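Local coordinates for protein large component of pyocin AP41 (PDB 4UHQ) that probably cuts DNA as the nuclease domain of a bacteriocin, a metal-dependent endonuclease of the HNH type made to kill competing bacteria, at residues A[82-88]-A[118-123]. Numbering follows the deposited sequence.
Sequences AVPEEHL and TPKRHS. With NI (nickel (II) ion), chain E.
Glu86 sits off the N-terminal end of helix 119-132 and accepts from it twice, with its carboxylate and with its backbone carbonyl. The hydroxyl OG1 of Thr118 donates to Glu86 OE1 at 2.7 Å, arriving on the anti side of the carboxylate and 23° out of its plane. Threonine suits this N-cap position because the same OG1, set between its own backbone N and carbonyl carbon (chi1 59°), also accepts from Arg121 N at 3.1 Å. Because the hydroxyl spends its proton on the glutamate, its oxygen is left to accept this N-H, and Glu86 acts as second shell to the cap; its negative charge there should be favoured by the helix dipole. Beside this, Lys120 N bonds to Glu86 O at 3.0 Å, the donor lying above the carbonyl plane. This N-H of the first turn has no carbonyl within the helix to receive it, and Pro119, which lacks an N-H, fills the place before it and rests CD against Glu86 O. Glutamate is long enough to bend at chi2 (-67°) and bring OE1 back to Thr118, while a water joins OE1 to Lys120 NZ, whose salt bridge is with Glu124.

The helix belongs to the HNH (beta-beta-alpha metal) motif, in which strands 95-98 and 114-117 precede it; His122, one turn beyond the cap, binds nickel through NE2 at 2.1 Å, together with His97 and His126. Leu88, apolar and branched, supplies a greasy part of the contact, its CB against Pro119 CB and its CD2 pressed tightly on Ser123 CB (3.5 Å). Within 82-88 the chain is tied to itself: His87 NE2 donates to Ala82 O at 2.8 Å, and its ring lies with one face against Pro84 CA.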
ATOM      1  N   ALA A  82       3.458   8.956  -7.037  1.00 18.81           N
ATOM      2  CA  ALA A  82       4.906   8.795  -6.877  1.00 19.11           C
ATOM      3  C   ALA A  82       5.661   9.751  -7.804  1.00 22.35           C
ATOM      4  O   ALA A  82       5.062  10.272  -8.744  1.00 23.32           O
ATOM      5  CB  ALA A  82       5.298   7.314  -7.185  1.00 21.77           C
ATOM      6  N   VAL A  83       6.972   9.959  -7.579  1.00 22.82           N
ATOM      7  CA  VAL A  83       7.722  10.813  -8.494  1.00 23.65           C
ATOM      8  C   VAL A  83       7.775  10.190  -9.882  1.00 26.99           C
ATOM      9  O   VAL A  83       7.637   8.971 -10.048  1.00 24.76           O
ATOM     10  CB  VAL A  83       9.170  11.089  -8.002  1.00 29.16           C
ATOM     11  CG1 VAL A  83       9.113  11.951  -6.704  1.00 28.13           C
ATOM     12  CG2 VAL A  83       9.931   9.807  -7.812  1.00 28.34           C
ATOM     13  N   PRO A  84       7.986  11.003 -10.902  1.00 25.42           N
ATOM     14  CA  PRO A  84       7.850  10.497 -12.257  1.00 25.09           C
ATOM     15  C   PRO A  84       8.787   9.327 -12.597  1.00 28.40           C
ATOM     16  O   PRO A  84       8.430   8.463 -13.401  1.00 30.81           O
ATOM     17  CB  PRO A  84       8.207  11.725 -13.102  1.00 33.62           C
ATOM     18  CG  PRO A  84       7.611  12.832 -12.270  1.00 32.37           C
ATOM     19  CD  PRO A  84       7.981  12.490 -10.859  1.00 26.56           C
ATOM     20  N   GLU A  85       9.976   9.308 -12.007  1.00 28.92           N
ATOM     21  CA  GLU A  85      10.933   8.258 -12.318  1.00 30.01           C
ATOM     22  C   GLU A  85      10.411   6.904 -11.854  1.00 26.78           C
ATOM     23  O   GLU A  85      10.962   5.869 -12.267  1.00 28.72           O
ATOM     24  CB  GLU A  85      12.271   8.523 -11.655  1.00 30.90           C
ATOM     25  CG  GLU A  85      13.055   9.737 -12.176  1.00 32.41           C
ATOM     26  CD  GLU A  85      12.604  11.071 -11.558  1.00 31.73           C
ATOM     27  OE1 GLU A  85      11.699  11.135 -10.697  1.00 29.68           O
ATOM     28  OE2 GLU A  85      13.223  12.081 -11.985  1.00 38.36           O
ATOM     29  N   GLU A  86       9.393   6.913 -11.007  1.00 25.09           N
ATOM     30  CA  GLU A  86       8.892   5.664 -10.389  1.00 24.07           C
ATOM     31  C   GLU A  86       7.588   5.209 -11.019  1.00 28.12           C
ATOM     32  O   GLU A  86       6.963   4.258 -10.557  1.00 24.98           O
ATOM     33  CB  GLU A  86       8.713   5.885  -8.885  1.00 24.31           C
ATOM     34  CG  GLU A  86      10.061   6.076  -8.172  1.00 26.02           C
ATOM     35  CD  GLU A  86      10.911   4.850  -8.159  1.00 28.62           C
ATOM     36  OE1 GLU A  86      10.370   3.685  -8.159  1.00 28.83           O
ATOM     37  OE2 GLU A  86      12.166   4.946  -8.156  1.00 31.09           O
ATOM     38  N   HIS A  87       7.158   5.900 -12.063  1.00 27.44           N
ATOM     39  CA  HIS A  87       5.968   5.511 -12.800  1.00 28.61           C
ATOM     40  C   HIS A  87       6.261   4.313 -13.661  1.00 34.43           C
ATOM     41  O   HIS A  87       7.431   3.978 -13.894  1.00 36.92           O
ATOM     42  CB  HIS A  87       5.458   6.689 -13.650  1.00 28.17           C
ATOM     43  CG  HIS A  87       5.036   7.874 -12.835  1.00 29.19           C
ATOM     44  ND1 HIS A  87       4.574   9.045 -13.414  1.00 34.46           N
ATOM     45  CD2 HIS A  87       5.008   8.082 -11.493  1.00 26.18           C
ATOM     46  CE1 HIS A  87       4.264   9.909 -12.464  1.00 32.68           C
ATOM     47  NE2 HIS A  87       4.560   9.368 -11.294  1.00 31.49           N
ATOM     48  N   LEU A  88       5.214   3.624 -14.087  1.00 28.09           N
ATOM     49  CA  LEU A  88       5.372   2.517 -15.032  1.00 33.68           C
ATOM     50  C   LEU A  88       4.202   2.551 -16.007  1.00 36.03           C
ATOM     51  O   LEU A  88       3.080   2.250 -15.630  1.00 32.34           O
ATOM     52  CB  LEU A  88       5.422   1.189 -14.294  1.00 33.24           C
ATOM     53  CG  LEU A  88       5.602   0.013 -15.247  1.00 44.45           C
ATOM     54  CD1 LEU A  88       7.065  -0.167 -15.509  1.00 45.00           C
ATOM     55  CD2 LEU A  88       5.014  -1.188 -14.606  1.00 45.52           C
ATOM     56  N   THR A 118       6.216   1.647  -5.197  1.00 18.03           N
ATOM     57  CA  THR A 118       5.954   2.476  -6.384  1.00 18.73           C
ATOM     58  C   THR A 118       5.546   1.573  -7.552  1.00 19.20           C
ATOM     59  O   THR A 118       5.804   0.365  -7.525  1.00 19.10           O
ATOM     60  CB  THR A 118       7.167   3.293  -6.826  1.00 20.21           C
ATOM     61  OG1 THR A 118       8.240   2.387  -7.118  1.00 20.77           O
ATOM     62  CG2 THR A 118       7.580   4.196  -5.728  1.00 20.17           C
ATOM     63  N   PRO A 119       4.936   2.127  -8.585  1.00 18.92           N
ATOM     64  CA  PRO A 119       4.604   1.269  -9.730  1.00 19.32           C
ATOM     65  C   PRO A 119       5.826   0.580 -10.315  1.00 21.09           C
ATOM     66  O   PRO A 119       5.755  -0.640 -10.691  1.00 21.65           O
ATOM     67  CB  PRO A 119       3.996   2.235 -10.734  1.00 21.84           C
ATOM     68  CG  PRO A 119       3.376   3.314  -9.858  1.00 21.14           C
ATOM     69  CD  PRO A 119       4.332   3.474  -8.713  1.00 21.19           C
ATOM     70  N   LYS A 120       6.941   1.303 -10.457  1.00 19.21           N
ATOM     71  CA  LYS A 120       8.162   0.703 -10.984  1.00 19.68           C
ATOM     72  C   LYS A 120       8.636  -0.435 -10.097  1.00 20.79           C
ATOM     73  O   LYS A 120       8.940  -1.539 -10.626  1.00 20.69           O
ATOM     74  CB  LYS A 120       9.261   1.774 -11.100  1.00 23.05           C
ATOM     75  CG  LYS A 120      10.681   1.249 -11.392  1.00 22.47           C
ATOM     76  CD  LYS A 120      11.687   2.450 -11.434  1.00 24.82           C
ATOM     77  CE  LYS A 120      13.129   1.965 -11.572  1.00 26.95           C
ATOM     78  NZ  LYS A 120      13.653   1.216 -10.390  1.00 30.24           N
ATOM     79  N   ARG A 121       8.708  -0.220  -8.783  1.00 20.76           N
ATOM     80  CA  ARG A 121       9.222  -1.296  -7.924  1.00 18.10           C
ATOM     81  C   ARG A 121       8.243  -2.458  -7.865  1.00 18.65           C
ATOM     82  O   ARG A 121       8.686  -3.622  -7.849  1.00 20.36           O
ATOM     83  CB  ARG A 121       9.542  -0.790  -6.495  1.00 19.64           C
ATOM     84  CG  ARG A 121      10.240  -1.813  -5.612  1.00 19.47           C
ATOM     85  CD  ARG A 121      11.595  -2.321  -6.209  1.00 22.97           C
ATOM     86  NE  ARG A 121      11.975  -3.528  -5.496  1.00 24.39           N
ATOM     87  CZ  ARG A 121      12.674  -4.534  -6.043  1.00 27.49           C
ATOM     88  NH1 ARG A 121      13.115  -4.406  -7.294  1.00 27.53           N
ATOM     89  NH2 ARG A 121      12.895  -5.638  -5.348  1.00 25.66           N
ATOM     90  N   HIS A 122       6.941  -2.203  -7.908  1.00 18.50           N
ATOM     91  CA  HIS A 122       6.001  -3.336  -7.906  1.00 17.25           C
ATOM     92  C   HIS A 122       6.237  -4.250  -9.113  1.00 17.70           C
ATOM     93  O   HIS A 122       6.229  -5.488  -9.001  1.00 17.85           O
ATOM     94  CB  HIS A 122       4.575  -2.769  -7.947  1.00 17.08           C
ATOM     95  CG  HIS A 122       3.501  -3.759  -7.608  1.00 17.71           C
ATOM     96  ND1 HIS A 122       2.164  -3.434  -7.691  1.00 20.54           N
ATOM     97  CD2 HIS A 122       3.546  -5.027  -7.141  1.00 16.18           C
ATOM     98  CE1 HIS A 122       1.425  -4.475  -7.345  1.00 21.35           C
ATOM     99  NE2 HIS A 122       2.238  -5.476  -7.043  1.00 16.39           N
ATOM    100  N   SER A 123       6.418  -3.670 -10.284  1.00 20.28           N
ATOM    101  CA  SER A 123       6.706  -4.458 -11.465  1.00 21.52           C
ATOM    102  C   SER A 123       8.005  -5.252 -11.328  1.00 20.38           C
ATOM    103  O   SER A 123       8.041  -6.474 -11.690  1.00 21.90           O
ATOM    104  CB  SER A 123       6.746  -3.537 -12.675  1.00 23.18           C
ATOM    105  OG  SER A 123       7.052  -4.244 -13.862  1.00 27.24           O
TER
HETATM  106 NI    NI E1778       1.807  -7.411  -6.412  1.00 18.20          NI
HETATM  107  O   HOH W   1      11.953   1.391  -8.131  1.00 27.56           O
HETATM  108  O   HOH W   2       1.455  -9.351  -5.536  1.00 17.49           O